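Local coordinates for Non-reducing end alpha-L-arabinofuranosidase BoGH43B (Bacteroides ovatus, PDB 5JOZ), which hydrolyses terminal non-reducing alpha-L-arabinofuranosyl residues from xyloglucan side branches, converting S units to X units as part of xyloglucan breakdown, at residues A77-H83 / D126-F131; G98-Y104 / P117-W123; V166-L170 / E202-R206; A251-R257 / G267-A273. The contacts are given in a common frame with arbitrary orientation. Residue numbers count along the deposited sequence, not the author numbering.

Interaction 1 (A77-H83 / D126-F131); sequences APTLRYH and DPSIEF
Neighbouring blades of a five-bladed beta-propeller, the catalytic fold of family GH43, meet here through their innermost strands. Strands 79-83 and 128-131 run nearly parallel, at 14° and 6.7 Å between axes, and splay from a CA-CA distance of 5.3 Å at A77-D126 to 6.9 Å at R81-E130; side chains and a water fill the seam. R81 (chi1 m, chi2 m, chi3 t) folds across the gap: its NE donates to I129 O at 3.1 Å and forms a salt bridge with E130 OE2 at 3.0 Å, while NH1 reaches L80 O and pairs with D240 of another blade. F131 (chi1 m) presents a ring face to H83 (chi1 t), whose CB lies 3.4 Å from the ring centroid; the rings are near parallel but slid apart. At the other end, D126, probably the pKa modulator of the probable proton donor E176, hydrogen-bonds to G177 N. A water donates to A77 O (2.8 Å) and P127 O (2.7 Å) and accepts from T79 OG1 (2.7 Å).

Interaction 2 (G98-Y104 / P117-W123); sequences GSQGVFY and PVWVGNW
V102, V118, V120 and Y104 form the apolar centre of this beta hairpin, the outer edge of a propeller blade. V102 CG1 meets V120 CG2 at 3.4 Å, and Y104 (chi1 p) lays its ring over V118, CB to centroid 4.0 Å. On the other face of the sheet, F103 (chi1 p) and W119 (chi1 m) form an offset edge-to-face pair, F103 edge to W119 six-membered ring, centroids 5.8 Å apart, planes at 66°. G101 lacks a side chain, so its CA can lie on the W123 ring, 3.7 Å from the six-membered centroid. The strands are antiparallel, F103-W119 non-hydrogen-bonded and Y104-V118 hydrogen-bonded (Y104 N to V118 O 3.1 Å, V118 N to Y104 O 2.9 Å). V120 N donates to V102 O (3.2 Å) and V102 N to N122 O (2.8 Å). S99 OG, also hydrogen-bonded to N93 O, closes an ST turn onto G101 N (3.1 Å). Where direct pairing is interrupted, a water donates to Q100 O (2.6 Å) and V102 O (2.7 Å) and accepts from G121 N (2.7 Å).

Interaction 3 (V166-L170 / E202-R206); sequences VASGL and EVIQR
This is a contact between adjacent propeller blades rather than within a sheet: the end of the outermost strand of one blade, 159-168, and the loop after it rest against strand 201-207, the third strand of the next. The touching parts run 140° apart, and their backbones stay well separated, with CA-CA distances of 8.8 Å for A167 and Q205 and 7.8 Å for L170 and V203, so long side chains do the bridging. Residues 167-168 and 203-206 are extended. From the strand 201-207, V203 and Q205 point toward the other segment while I204 turns away. Q205 (chi1 p, chi2 t, chi3 -56°) sends its amide across the gap, where NE2 donates to S168 O at 2.9 Å and OE1 accepts from a water at 2.9 Å that in turn accepts from S168 N at 2.7 Å. A167 CB lies 3.5 Å from Q205 OE1. L170 (chi1 m, chi2 t) supplies the apolar half, its CD1 3.6 Å from V203 CG2; its own backbone N is held by E193. One carboxamide therefore serves both backbone polar groups of S168, one bond direct and one through water, bridging the gap between the two backbones.

Interaction 4 (A251-R257 / G267-A273); sequences AVCLGIR and GRETFLA
Two antiparallel strands, 251-256 and 269-273, pair as the middle strands of one propeller blade, with axes 4.6 Å apart and directions at 138°, a strong propeller twist. A251 with A273, C253 with F271 and G255 with E269 are hydrogen-bonded pairs, linked by six bonds from A251 N to A273 O (2.8 Å) through to E269 N to G255 O (2.9 Å); V252 with L272 and L254 with T270 alternate as non-hydrogen-bonded pairs. V252 CG1 packs on L272 CD1 at 4.0 Å. On the opposite face, F271 (chi1 m) leans over G255, its CE1 3.4 Å from G255 N, where a CB would clash. Just past the first strand, R257 NH1 salt-bridges E269 OE2 (2.9 Å), and a water accepts from R257 N (3.0 Å) and donates to G267 O (2.8 Å) and E269 OE1 (2.8 Å). R268 NH2 binds F476 O; L254 touches the probable proton acceptor D16. The E269 carboxylate thus serves both R257 and G12 N, one of several ties to the N-terminal segment.

In the fold
Followed from the N terminus, the chain shows how a beta-propeller is assembled from contacts both within and between blades. Interaction 1 closes the longest loop, which takes in most of one blade, and joins that blade's inner strand to the inner strand of the next. Nested inside it, interaction 2 completes the outer hairpin of the same blade, and the two touch where P127 CG meets V102 CG1 at 3.8 Å. Interaction 3 follows in series, linking the outer edge of the second of these blades to the blade after it. Interaction 4, later again, lies wholly within the last blade. None of the contacts cross along the chain, and interactions 1, 3 and 4 do not touch one another.

Interaction 1 (A77-H83 / D126-F131)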
loop_
_atom_site.group_PDB
_atom_site.type_symbol
_atom_site.label_atom_id
_atom_site.label_comp_id
_atom_site.label_asym_id
_atom_site.label_seq_id
_atom_site.Cartn_x
_atom_site.Cartn_y
_atom_site.Cartn_z
ATOM N N ALA A 77 3.548 9.137 0.705
ATOM C CA ALA A 77 4.157 8.714 1.980
ATOM C C ALA A 77 3.573 9.404 3.207
ATOM O O ALA A 77 3.604 10.627 3.288
ATOM C CB ALA A 77 5.656 8.941 1.949
ATOM N N PRO A 78 3.019 8.622 4.152
ATOM C CA PRO A 78 2.567 9.141 5.424
ATOM C C PRO A 78 3.650 9.030 6.485
ATOM O O PRO A 78 4.523 8.156 6.391
ATOM C CB PRO A 78 1.443 8.194 5.778
ATOM C CG PRO A 78 1.974 6.871 5.309
ATOM C CD PRO A 78 2.803 7.166 4.090
ATOM N N THR A 79 3.582 9.886 7.496
ATOM C CA THR A 79 4.393 9.713 8.696
ATOM C C THR A 79 3.433 9.563 9.893
ATOM O O THR A 79 2.440 10.284 9.970
ATOM C CB THR A 79 5.397 10.878 8.847
ATOM O OG1 THR A 79 6.296 10.865 7.732
ATOM C CG2 THR A 79 6.189 10.774 10.132
ATOM N N LEU A 80 3.727 8.613 10.789
ATOM C CA LEU A 80 2.898 8.288 11.969
ATOM C C LEU A 80 3.679 8.585 13.248
ATOM O O LEU A 80 4.781 8.076 13.437
ATOM C CB LEU A 80 2.514 6.802 11.954
ATOM C CG LEU A 80 1.974 6.104 13.211
ATOM C CD1 LEU A 80 0.653 6.683 13.674
ATOM C CD2 LEU A 80 1.776 4.620 12.943
ATOM N N ARG A 81 3.110 9.400 14.130
ATOM C CA ARG A 81 3.743 9.689 15.417
ATOM C C ARG A 81 2.718 9.707 16.540
ATOM O O ARG A 81 1.512 9.698 16.292
ATOM C CB ARG A 81 4.491 11.024 15.355
ATOM C CG ARG A 81 5.571 11.118 14.285
ATOM C CD ARG A 81 6.775 10.252 14.612
ATOM N NE ARG A 81 7.830 10.325 13.582
ATOM C CZ ARG A 81 8.218 9.338 12.760
ATOM N NH1 ARG A 81 7.652 8.137 12.781
ATOM N NH2 ARG A 81 9.207 9.555 11.898
ATOM N N TYR A 82 3.221 9.716 17.770
ATOM C CA TYR A 82 2.398 9.688 18.982
ATOM C C TYR A 82 2.942 10.670 20.025
ATOM O O TYR A 82 4.143 10.662 20.304
ATOM C CB TYR A 82 2.398 8.276 19.567
ATOM C CG TYR A 82 1.653 8.140 20.873
ATOM C CD1 TYR A 82 0.275 7.923 20.889
ATOM C CD2 TYR A 82 2.324 8.226 22.099
ATOM C CE1 TYR A 82 -0.413 7.787 22.085
ATOM C CE2 TYR A 82 1.641 8.095 23.302
ATOM C CZ TYR A 82 0.273 7.869 23.289
ATOM O OH TYR A 82 -0.416 7.734 24.474
ATOM N N HIS A 83 2.051 11.489 20.597
ATOM C CA HIS A 83 2.399 12.432 21.660
ATOM C C HIS A 83 1.225 12.717 22.599
ATOM O O HIS A 83 0.150 13.132 22.150
ATOM C CB HIS A 83 2.911 13.744 21.061
ATOM C CG HIS A 83 3.396 14.731 22.082
ATOM N ND1 HIS A 83 4.462 14.476 22.920
ATOM C CD2 HIS A 83 2.962 15.978 22.394
ATOM C CE1 HIS A 83 4.661 15.520 23.706
ATOM N NE2 HIS A 83 3.762 16.442 23.411
ATOM N N ASP A 126 6.212 13.867 1.102
ATOM C CA ASP A 126 6.921 13.277 2.233
ATOM C C ASP A 126 7.042 14.195 3.453
ATOM O O ASP A 126 8.122 14.349 4.017
ATOM C CB ASP A 126 8.315 12.804 1.777
ATOM C CG ASP A 126 8.251 11.750 0.682
ATOM O OD1 ASP A 126 7.140 11.268 0.381
ATOM O OD2 ASP A 126 9.321 11.396 0.137
ATOM N N PRO A 127 5.926 14.805 3.875
ATOM C CA PRO A 127 5.999 15.596 5.097
ATOM C C PRO A 127 6.234 14.680 6.282
ATOM O O PRO A 127 5.620 13.624 6.360
ATOM C CB PRO A 127 4.605 16.225 5.186
ATOM C CG PRO A 127 3.715 15.239 4.493
ATOM C CD PRO A 127 4.548 14.705 3.364
ATOM N N SER A 128 7.122 15.068 7.187
ATOM C CA SER A 128 7.352 14.293 8.397
ATOM C C SER A 128 7.182 15.165 9.607
ATOM O O SER A 128 7.415 16.364 9.534
ATOM C CB SER A 128 8.750 13.694 8.387
ATOM O OG SER A 128 8.910 12.804 9.475
ATOM N N ILE A 129 6.786 14.551 10.722
ATOM C CA ILE A 129 6.675 15.263 11.994
ATOM C C ILE A 129 7.462 14.540 13.067
ATOM O O ILE A 129 7.689 13.343 12.968
ATOM C CB ILE A 129 5.206 15.471 12.458
ATOM C CG1 ILE A 129 4.378 14.183 12.353
ATOM C CG2 ILE A 129 4.527 16.568 11.641
ATOM C CD1 ILE A 129 3.040 14.261 13.063
ATOM N N GLU A 130 7.902 15.295 14.069
ATOM C CA GLU A 130 8.506 14.728 15.255
ATOM C C GLU A 130 8.228 15.624 16.461
ATOM O O GLU A 130 8.218 16.850 16.341
ATOM C CB GLU A 130 10.012 14.573 15.059
ATOM C CG GLU A 130 10.705 13.796 16.175
ATOM C CD GLU A 130 10.362 12.310 16.192
ATOM O OE1 GLU A 130 10.534 11.697 17.267
ATOM O OE2 GLU A 130 9.945 11.753 15.145
ATOM N N PHE A 131 8.040 14.990 17.616
ATOM C CA PHE A 131 7.811 15.680 18.872
ATOM C C PHE A 131 9.057 15.691 19.739
ATOM O O PHE A 131 9.452 14.650 20.259
ATOM C CB PHE A 131 6.668 15.015 19.611
ATOM C CG PHE A 131 5.345 15.218 18.947
ATOM C CD1 PHE A 131 4.619 16.384 19.168
ATOM C CD2 PHE A 131 4.834 14.264 18.069
ATOM C CE1 PHE A 131 3.392 16.583 18.548
ATOM C CE2 PHE A 131 3.604 14.460 17.448
ATOM C CZ PHE A 131 2.883 15.621 17.687
HETATM O O HOH W 1 5.530 11.238 5.156
#

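Interaction 2 (G98-Y104 / P117-W123)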
loop_
_atom_site.group_PDB
_atom_site.type_symbol
_atom_site.label_atom_id
_atom_site.label_comp_id
_atom_site.label_asym_id
_atom_site.label_seq_id
_atom_site.Cartn_x
_atom_site.Cartn_y
_atom_site.Cartn_z
ATOM N N GLY A 98 -10.887 18.535 -4.031
ATOM C CA GLY A 98 -10.995 19.017 -2.656
ATOM C C GLY A 98 -9.738 18.853 -1.814
ATOM O O GLY A 98 -9.766 19.157 -0.623
ATOM N N SER A 99 -8.645 18.370 -2.409
ATOM C CA SER A 99 -7.374 18.238 -1.691
ATOM C C SER A 99 -6.630 19.571 -1.710
ATOM O O SER A 99 -6.480 20.195 -2.767
ATOM C CB SER A 99 -6.486 17.144 -2.308
ATOM O OG SER A 99 -5.196 17.111 -1.697
ATOM N N GLN A 100 -6.184 19.991 -0.530
ATOM C CA GLN A 100 -5.280 21.127 -0.353
ATOM C C GLN A 100 -3.825 20.670 -0.092
ATOM O O GLN A 100 -3.016 21.447 0.387
ATOM C CB GLN A 100 -5.794 22.006 0.800
ATOM C CG GLN A 100 -7.276 22.402 0.692
ATOM C CD GLN A 100 -7.833 23.105 1.932
ATOM O OE1 GLN A 100 -8.944 22.812 2.376
ATOM N NE2 GLN A 100 -7.063 24.033 2.499
ATOM N N GLY A 101 -3.491 19.417 -0.410
ATOM C CA GLY A 101 -2.101 18.937 -0.370
ATOM C C GLY A 101 -1.778 18.240 0.938
ATOM O O GLY A 101 -2.342 17.188 1.238
ATOM N N VAL A 102 -0.878 18.828 1.727
ATOM C CA VAL A 102 -0.421 18.199 2.955
ATOM C C VAL A 102 -1.474 18.338 4.035
ATOM O O VAL A 102 -2.014 19.410 4.225
ATOM C CB VAL A 102 0.935 18.777 3.401
ATOM C CG1 VAL A 102 1.353 18.248 4.766
ATOM C CG2 VAL A 102 1.998 18.442 2.359
ATOM N N PHE A 103 -1.749 17.243 4.738
ATOM C CA PHE A 103 -2.739 17.213 5.824
ATOM C C PHE A 103 -2.241 16.317 6.949
ATOM O O PHE A 103 -1.382 15.477 6.728
ATOM C CB PHE A 103 -4.076 16.640 5.326
ATOM C CG PHE A 103 -3.994 15.184 4.984
ATOM C CD1 PHE A 103 -3.535 14.794 3.746
ATOM C CD2 PHE A 103 -4.279 14.206 5.936
ATOM C CE1 PHE A 103 -3.378 13.455 3.435
ATOM C CE2 PHE A 103 -4.135 12.859 5.629
ATOM C CZ PHE A 103 -3.682 12.488 4.371
ATOM N N TYR A 104 -2.820 16.457 8.133
ATOM C CA TYR A 104 -2.746 15.399 9.123
ATOM C C TYR A 104 -4.090 15.119 9.763
ATOM O O TYR A 104 -4.998 15.937 9.696
ATOM C CB TYR A 104 -1.649 15.649 10.186
ATOM C CG TYR A 104 -1.842 16.812 11.141
ATOM C CD1 TYR A 104 -1.417 18.094 10.800
ATOM C CD2 TYR A 104 -2.402 16.621 12.412
ATOM C CE1 TYR A 104 -1.573 19.163 11.676
ATOM C CE2 TYR A 104 -2.563 17.689 13.298
ATOM C CZ TYR A 104 -2.145 18.960 12.921
ATOM O OH TYR A 104 -2.293 20.032 13.777
ATOM N N PRO A 117 -9.331 16.094 8.147
ATOM C CA PRO A 117 -7.964 16.585 7.958
ATOM C C PRO A 117 -7.747 18.009 8.467
ATOM O O PRO A 117 -8.633 18.861 8.376
ATOM C CB PRO A 117 -7.754 16.535 6.443
ATOM C CG PRO A 117 -9.082 16.311 5.826
ATOM C CD PRO A 117 -10.107 16.090 6.892
ATOM N N VAL A 118 -6.566 18.227 9.023
ATOM C CA VAL A 118 -6.051 19.547 9.310
ATOM C C VAL A 118 -5.083 19.851 8.170
ATOM O O VAL A 118 -3.970 19.307 8.114
ATOM C CB VAL A 118 -5.353 19.579 10.682
ATOM C CG1 VAL A 118 -4.736 20.949 10.941
ATOM C CG2 VAL A 118 -6.346 19.197 11.784
ATOM N N TRP A 119 -5.533 20.691 7.244
ATOM C CA TRP A 119 -4.733 21.075 6.089
ATOM C C TRP A 119 -3.731 22.147 6.525
ATOM O O TRP A 119 -4.119 23.196 7.060
ATOM C CB TRP A 119 -5.613 21.614 4.963
ATOM C CG TRP A 119 -6.696 20.696 4.516
ATOM C CD1 TRP A 119 -8.017 20.760 4.862
ATOM C CD2 TRP A 119 -6.568 19.588 3.626
ATOM N NE1 TRP A 119 -8.717 19.758 4.250
ATOM C CE2 TRP A 119 -7.857 19.016 3.486
ATOM C CE3 TRP A 119 -5.491 19.010 2.936
ATOM C CZ2 TRP A 119 -8.101 17.898 2.680
ATOM C CZ3 TRP A 119 -5.731 17.891 2.136
ATOM C CH2 TRP A 119 -7.032 17.354 2.010
ATOM N N VAL A 120 -2.450 21.871 6.289
ATOM C CA VAL A 120 -1.350 22.728 6.741
ATOM C C VAL A 120 -0.990 23.818 5.705
ATOM O O VAL A 120 -0.337 24.815 6.038
ATOM C CB VAL A 120 -0.103 21.889 7.148
ATOM C CG1 VAL A 120 -0.492 20.760 8.098
ATOM C CG2 VAL A 120 0.631 21.332 5.937
ATOM N N GLY A 121 -1.393 23.606 4.454
ATOM C CA GLY A 121 -1.347 24.635 3.430
ATOM C C GLY A 121 -0.123 24.632 2.556
ATOM O O GLY A 121 0.395 25.694 2.219
ATOM N N ASN A 122 0.335 23.445 2.176
ATOM C CA ASN A 122 1.369 23.312 1.141
ATOM C C ASN A 122 1.253 21.962 0.430
ATOM O O ASN A 122 0.479 21.092 0.852
ATOM C CB ASN A 122 2.785 23.553 1.713
ATOM C CG ASN A 122 3.167 22.582 2.825
ATOM O OD1 ASN A 122 3.384 21.392 2.594
ATOM N ND2 ASN A 122 3.311 23.107 4.033
ATOM N N TRP A 123 2.023 21.805 -0.643
ATOM C CA TRP A 123 1.972 20.612 -1.486
ATOM C C TRP A 123 3.284 19.801 -1.441
ATOM O O TRP A 123 3.614 19.085 -2.391
ATOM C CB TRP A 123 1.628 21.040 -2.915
ATOM C CG TRP A 123 0.231 21.575 -3.038
ATOM C CD1 TRP A 123 -0.177 22.856 -2.810
ATOM C CD2 TRP A 123 -0.943 20.837 -3.395
ATOM N NE1 TRP A 123 -1.531 22.966 -3.010
ATOM C CE2 TRP A 123 -2.028 21.741 -3.372
ATOM C CE3 TRP A 123 -1.182 19.499 -3.734
ATOM C CZ2 TRP A 123 -3.340 21.352 -3.679
ATOM C CZ3 TRP A 123 -2.486 19.110 -4.039
ATOM C CH2 TRP A 123 -3.548 20.034 -4.009
HETATM O O HOH W 2 -2.629 21.730 2.987
#

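Interaction 3 (V166-L170 / E202-R206)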
loop_
_atom_site.group_PDB
_atom_site.type_symbol
_atom_site.label_atom_id
_atom_site.label_comp_id
_atom_site.label_asym_id
_atom_site.label_seq_id
_atom_site.Cartn_x
_atom_site.Cartn_y
_atom_site.Cartn_z
ATOM N N VAL A 166 17.147 24.122 6.161
ATOM C CA VAL A 166 18.130 23.726 7.179
ATOM C C VAL A 166 19.239 22.807 6.644
ATOM O O VAL A 166 20.323 22.753 7.215
ATOM C CB VAL A 166 17.457 23.039 8.397
ATOM C CG1 VAL A 166 16.472 23.978 9.059
ATOM C CG2 VAL A 166 16.761 21.727 8.014
ATOM N N ALA A 167 18.972 22.059 5.580
ATOM C CA ALA A 167 19.965 21.126 5.024
ATOM C C ALA A 167 19.568 20.820 3.601
ATOM O O ALA A 167 18.622 21.405 3.102
ATOM C CB ALA A 167 20.008 19.846 5.854
ATOM N N SER A 168 20.287 19.915 2.947
ATOM C CA SER A 168 19.877 19.426 1.637
ATOM C C SER A 168 20.253 17.958 1.440
ATOM O O SER A 168 20.780 17.294 2.344
ATOM C CB SER A 168 20.477 20.318 0.538
ATOM O OG SER A 168 21.774 19.904 0.167
ATOM N N GLY A 169 19.948 17.442 0.259
ATOM C CA GLY A 169 20.364 16.100 -0.107
ATOM C C GLY A 169 21.867 16.068 -0.264
ATOM O O GLY A 169 22.496 17.115 -0.433
ATOM N N LEU A 170 22.422 14.860 -0.215
ATOM C CA LEU A 170 23.869 14.622 -0.188
ATOM C C LEU A 170 24.481 14.183 -1.527
ATOM O O LEU A 170 25.503 13.510 -1.530
ATOM C CB LEU A 170 24.185 13.586 0.898
ATOM C CG LEU A 170 23.534 13.854 2.257
ATOM C CD1 LEU A 170 23.897 12.767 3.260
ATOM C CD2 LEU A 170 23.930 15.235 2.787
ATOM N N GLU A 202 19.303 4.900 1.780
ATOM C CA GLU A 202 19.005 5.803 2.890
ATOM C C GLU A 202 20.309 6.435 3.326
ATOM O O GLU A 202 21.327 5.751 3.406
ATOM C CB GLU A 202 18.379 5.057 4.056
ATOM C CG GLU A 202 17.707 5.962 5.078
ATOM C CD GLU A 202 16.372 6.542 4.629
ATOM O OE1 GLU A 202 15.817 6.111 3.602
ATOM O OE2 GLU A 202 15.858 7.430 5.335
ATOM N N VAL A 203 20.274 7.740 3.593
ATOM C CA VAL A 203 21.454 8.493 4.047
ATOM C C VAL A 203 21.102 9.314 5.280
ATOM O O VAL A 203 19.933 9.541 5.562
ATOM C CB VAL A 203 22.041 9.404 2.930
ATOM C CG1 VAL A 203 22.377 8.585 1.690
ATOM C CG2 VAL A 203 21.119 10.572 2.574
ATOM N N ILE A 204 22.112 9.754 6.026
ATOM C CA ILE A 204 21.865 10.534 7.247
ATOM C C ILE A 204 22.877 11.669 7.436
ATOM O O ILE A 204 23.976 11.636 6.889
ATOM C CB ILE A 204 21.765 9.603 8.479
ATOM C CG1 ILE A 204 21.064 10.306 9.658
ATOM C CG2 ILE A 204 23.121 9.037 8.857
ATOM C CD1 ILE A 204 20.661 9.368 10.781
ATOM N N GLN A 205 22.456 12.693 8.173
ATOM C CA GLN A 205 23.305 13.824 8.556
ATOM C C GLN A 205 22.837 14.359 9.907
ATOM O O GLN A 205 21.711 14.069 10.336
ATOM C CB GLN A 205 23.236 14.923 7.489
ATOM C CG GLN A 205 21.824 15.371 7.132
ATOM C CD GLN A 205 21.797 16.312 5.943
ATOM O OE1 GLN A 205 22.454 17.345 5.942
ATOM N NE2 GLN A 205 21.028 15.953 4.922
ATOM N N ARG A 206 23.687 15.133 10.579
ATOM C CA ARG A 206 23.369 15.612 11.919
ATOM C C ARG A 206 23.915 17.009 12.235
ATOM O O ARG A 206 24.817 17.520 11.567
ATOM C CB ARG A 206 23.844 14.601 12.968
ATOM C CG ARG A 206 25.287 14.776 13.430
ATOM C CD ARG A 206 25.783 13.550 14.173
ATOM N NE ARG A 206 27.197 13.636 14.495
ATOM C CZ ARG A 206 27.910 12.685 15.106
ATOM N NH1 ARG A 206 27.354 11.531 15.483
ATOM N NH2 ARG A 206 29.206 12.891 15.340
HETATM O O HOH W 3 22.710 19.212 3.778
#

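Interaction 4 (A251-R257 / G267-A273)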
loop_
_atom_site.group_PDB
_atom_site.type_symbol
_atom_site.label_atom_id
_atom_site.label_comp_id
_atom_site.label_asym_id
_atom_site.label_seq_id
_atom_site.Cartn_x
_atom_site.Cartn_y
_atom_site.Cartn_z
ATOM N N ALA A 251 15.005 -0.388 12.049
ATOM C CA ALA A 251 14.523 0.423 10.949
ATOM C C ALA A 251 13.477 -0.362 10.178
ATOM O O ALA A 251 13.638 -1.560 9.950
ATOM C CB ALA A 251 15.671 0.795 10.030
ATOM N N VAL A 252 12.397 0.307 9.790
ATOM C CA VAL A 252 11.548 -0.214 8.727
ATOM C C VAL A 252 11.856 0.605 7.484
ATOM O O VAL A 252 12.272 1.753 7.589
ATOM C CB VAL A 252 10.046 -0.220 9.072
ATOM C CG1 VAL A 252 9.799 -1.163 10.237
ATOM C CG2 VAL A 252 9.525 1.200 9.363
ATOM N N CYS A 253 11.701 -0.020 6.325
ATOM C CA CYS A 253 11.937 0.622 5.033
ATOM C C CYS A 253 11.181 -0.153 3.961
ATOM O O CYS A 253 10.659 -1.251 4.229
ATOM C CB CYS A 253 13.420 0.614 4.693
ATOM S SG CYS A 253 14.020 -1.030 4.221
ATOM N N LEU A 254 11.138 0.416 2.760
ATOM C CA LEU A 254 10.489 -0.213 1.628
ATOM C C LEU A 254 11.521 -0.874 0.744
ATOM O O LEU A 254 12.695 -0.549 0.801
ATOM C CB LEU A 254 9.674 0.799 0.806
ATOM C CG LEU A 254 10.341 1.900 -0.040
ATOM C CD1 LEU A 254 11.101 1.392 -1.263
ATOM C CD2 LEU A 254 9.289 2.913 -0.454
ATOM N N GLY A 255 11.054 -1.791 -0.089
ATOM C CA GLY A 255 11.883 -2.424 -1.107
ATOM C C GLY A 255 11.024 -3.195 -2.089
ATOM O O GLY A 255 9.789 -3.253 -1.949
ATOM N N ILE A 256 11.676 -3.814 -3.067
ATOM C CA ILE A 256 10.981 -4.670 -4.034
ATOM C C ILE A 256 11.616 -6.051 -4.051
ATOM O O ILE A 256 12.779 -6.194 -3.668
ATOM C CB ILE A 256 10.959 -4.046 -5.444
ATOM C CG1 ILE A 256 12.383 -3.770 -5.949
ATOM C CG2 ILE A 256 10.134 -2.759 -5.427
ATOM C CD1 ILE A 256 12.460 -3.393 -7.415
ATOM N N ARG A 257 10.828 -7.049 -4.463
ATOM C CA ARG A 257 11.286 -8.432 -4.658
ATOM C C ARG A 257 11.133 -8.726 -6.133
ATOM O O ARG A 257 10.049 -9.115 -6.551
ATOM C CB ARG A 257 10.413 -9.421 -3.892
ATOM C CG ARG A 257 10.605 -9.447 -2.382
ATOM C CD ARG A 257 9.284 -9.783 -1.694
ATOM N NE ARG A 257 9.111 -11.172 -1.325
ATOM C CZ ARG A 257 7.953 -11.743 -0.990
ATOM N NH1 ARG A 257 6.808 -11.071 -0.977
ATOM N NH2 ARG A 257 7.944 -13.032 -0.671
ATOM N N GLY A 267 4.396 -4.843 -5.861
ATOM C CA GLY A 267 4.519 -3.483 -5.345
ATOM C C GLY A 267 5.693 -3.361 -4.388
ATOM O O GLY A 267 6.449 -4.317 -4.177
ATOM N N ARG A 268 5.868 -2.177 -3.820
ATOM C CA ARG A 268 6.910 -1.988 -2.834
ATOM C C ARG A 268 6.356 -2.490 -1.476
ATOM O O ARG A 268 5.246 -2.154 -1.063
ATOM C CB ARG A 268 7.397 -0.535 -2.818
ATOM C CG ARG A 268 8.018 -0.082 -4.150
ATOM C CD ARG A 268 8.156 1.436 -4.252
ATOM N NE ARG A 268 6.845 2.119 -4.245
ATOM C CZ ARG A 268 6.616 3.371 -3.834
ATOM N NH1 ARG A 268 7.595 4.158 -3.383
ATOM N NH2 ARG A 268 5.379 3.850 -3.869
ATOM N N GLU A 269 7.133 -3.352 -0.835
ATOM C CA GLU A 269 6.762 -4.020 0.403
ATOM C C GLU A 269 7.595 -3.450 1.561
ATOM O O GLU A 269 8.517 -2.671 1.334
ATOM C CB GLU A 269 6.984 -5.526 0.216
ATOM C CG GLU A 269 6.089 -6.077 -0.884
ATOM C CD GLU A 269 6.401 -7.503 -1.297
ATOM O OE1 GLU A 269 7.421 -7.710 -1.986
ATOM O OE2 GLU A 269 5.594 -8.408 -0.976
ATOM N N THR A 270 7.269 -3.862 2.786
ATOM C CA THR A 270 7.877 -3.330 3.995
ATOM C C THR A 270 8.841 -4.330 4.616
ATOM O O THR A 270 8.506 -5.484 4.809
ATOM C CB THR A 270 6.799 -2.942 5.016
ATOM O OG1 THR A 270 6.028 -1.858 4.495
ATOM C CG2 THR A 270 7.413 -2.500 6.344
ATOM N N PHE A 271 10.020 -3.836 4.975
ATOM C CA PHE A 271 11.130 -4.632 5.468
ATOM C C PHE A 271 11.542 -4.141 6.855
ATOM O O PHE A 271 11.189 -3.031 7.271
ATOM C CB PHE A 271 12.317 -4.521 4.503
ATOM C CG PHE A 271 12.059 -5.129 3.147
ATOM C CD1 PHE A 271 11.297 -4.458 2.201
ATOM C CD2 PHE A 271 12.572 -6.381 2.823
ATOM C CE1 PHE A 271 11.048 -5.019 0.957
ATOM C CE2 PHE A 271 12.331 -6.951 1.585
ATOM C CZ PHE A 271 11.569 -6.267 0.644
ATOM N N LEU A 272 12.306 -4.981 7.548
ATOM C CA LEU A 272 12.781 -4.714 8.910
ATOM C C LEU A 272 14.270 -5.013 8.975
ATOM O O LEU A 272 14.701 -6.082 8.527
ATOM C CB LEU A 272 12.038 -5.614 9.901
ATOM C CG LEU A 272 12.332 -5.450 11.398
ATOM C CD1 LEU A 272 11.976 -4.040 11.868
ATOM C CD2 LEU A 272 11.532 -6.477 12.178
ATOM N N ALA A 273 15.058 -4.083 9.515
ATOM C CA ALA A 273 16.492 -4.319 9.688
ATOM C C ALA A 273 17.028 -3.717 10.994
ATOM O O ALA A 273 16.596 -2.641 11.394
ATOM C CB ALA A 273 17.258 -3.776 8.491
HETATM O O HOH W 4 7.879 -6.679 -4.535
#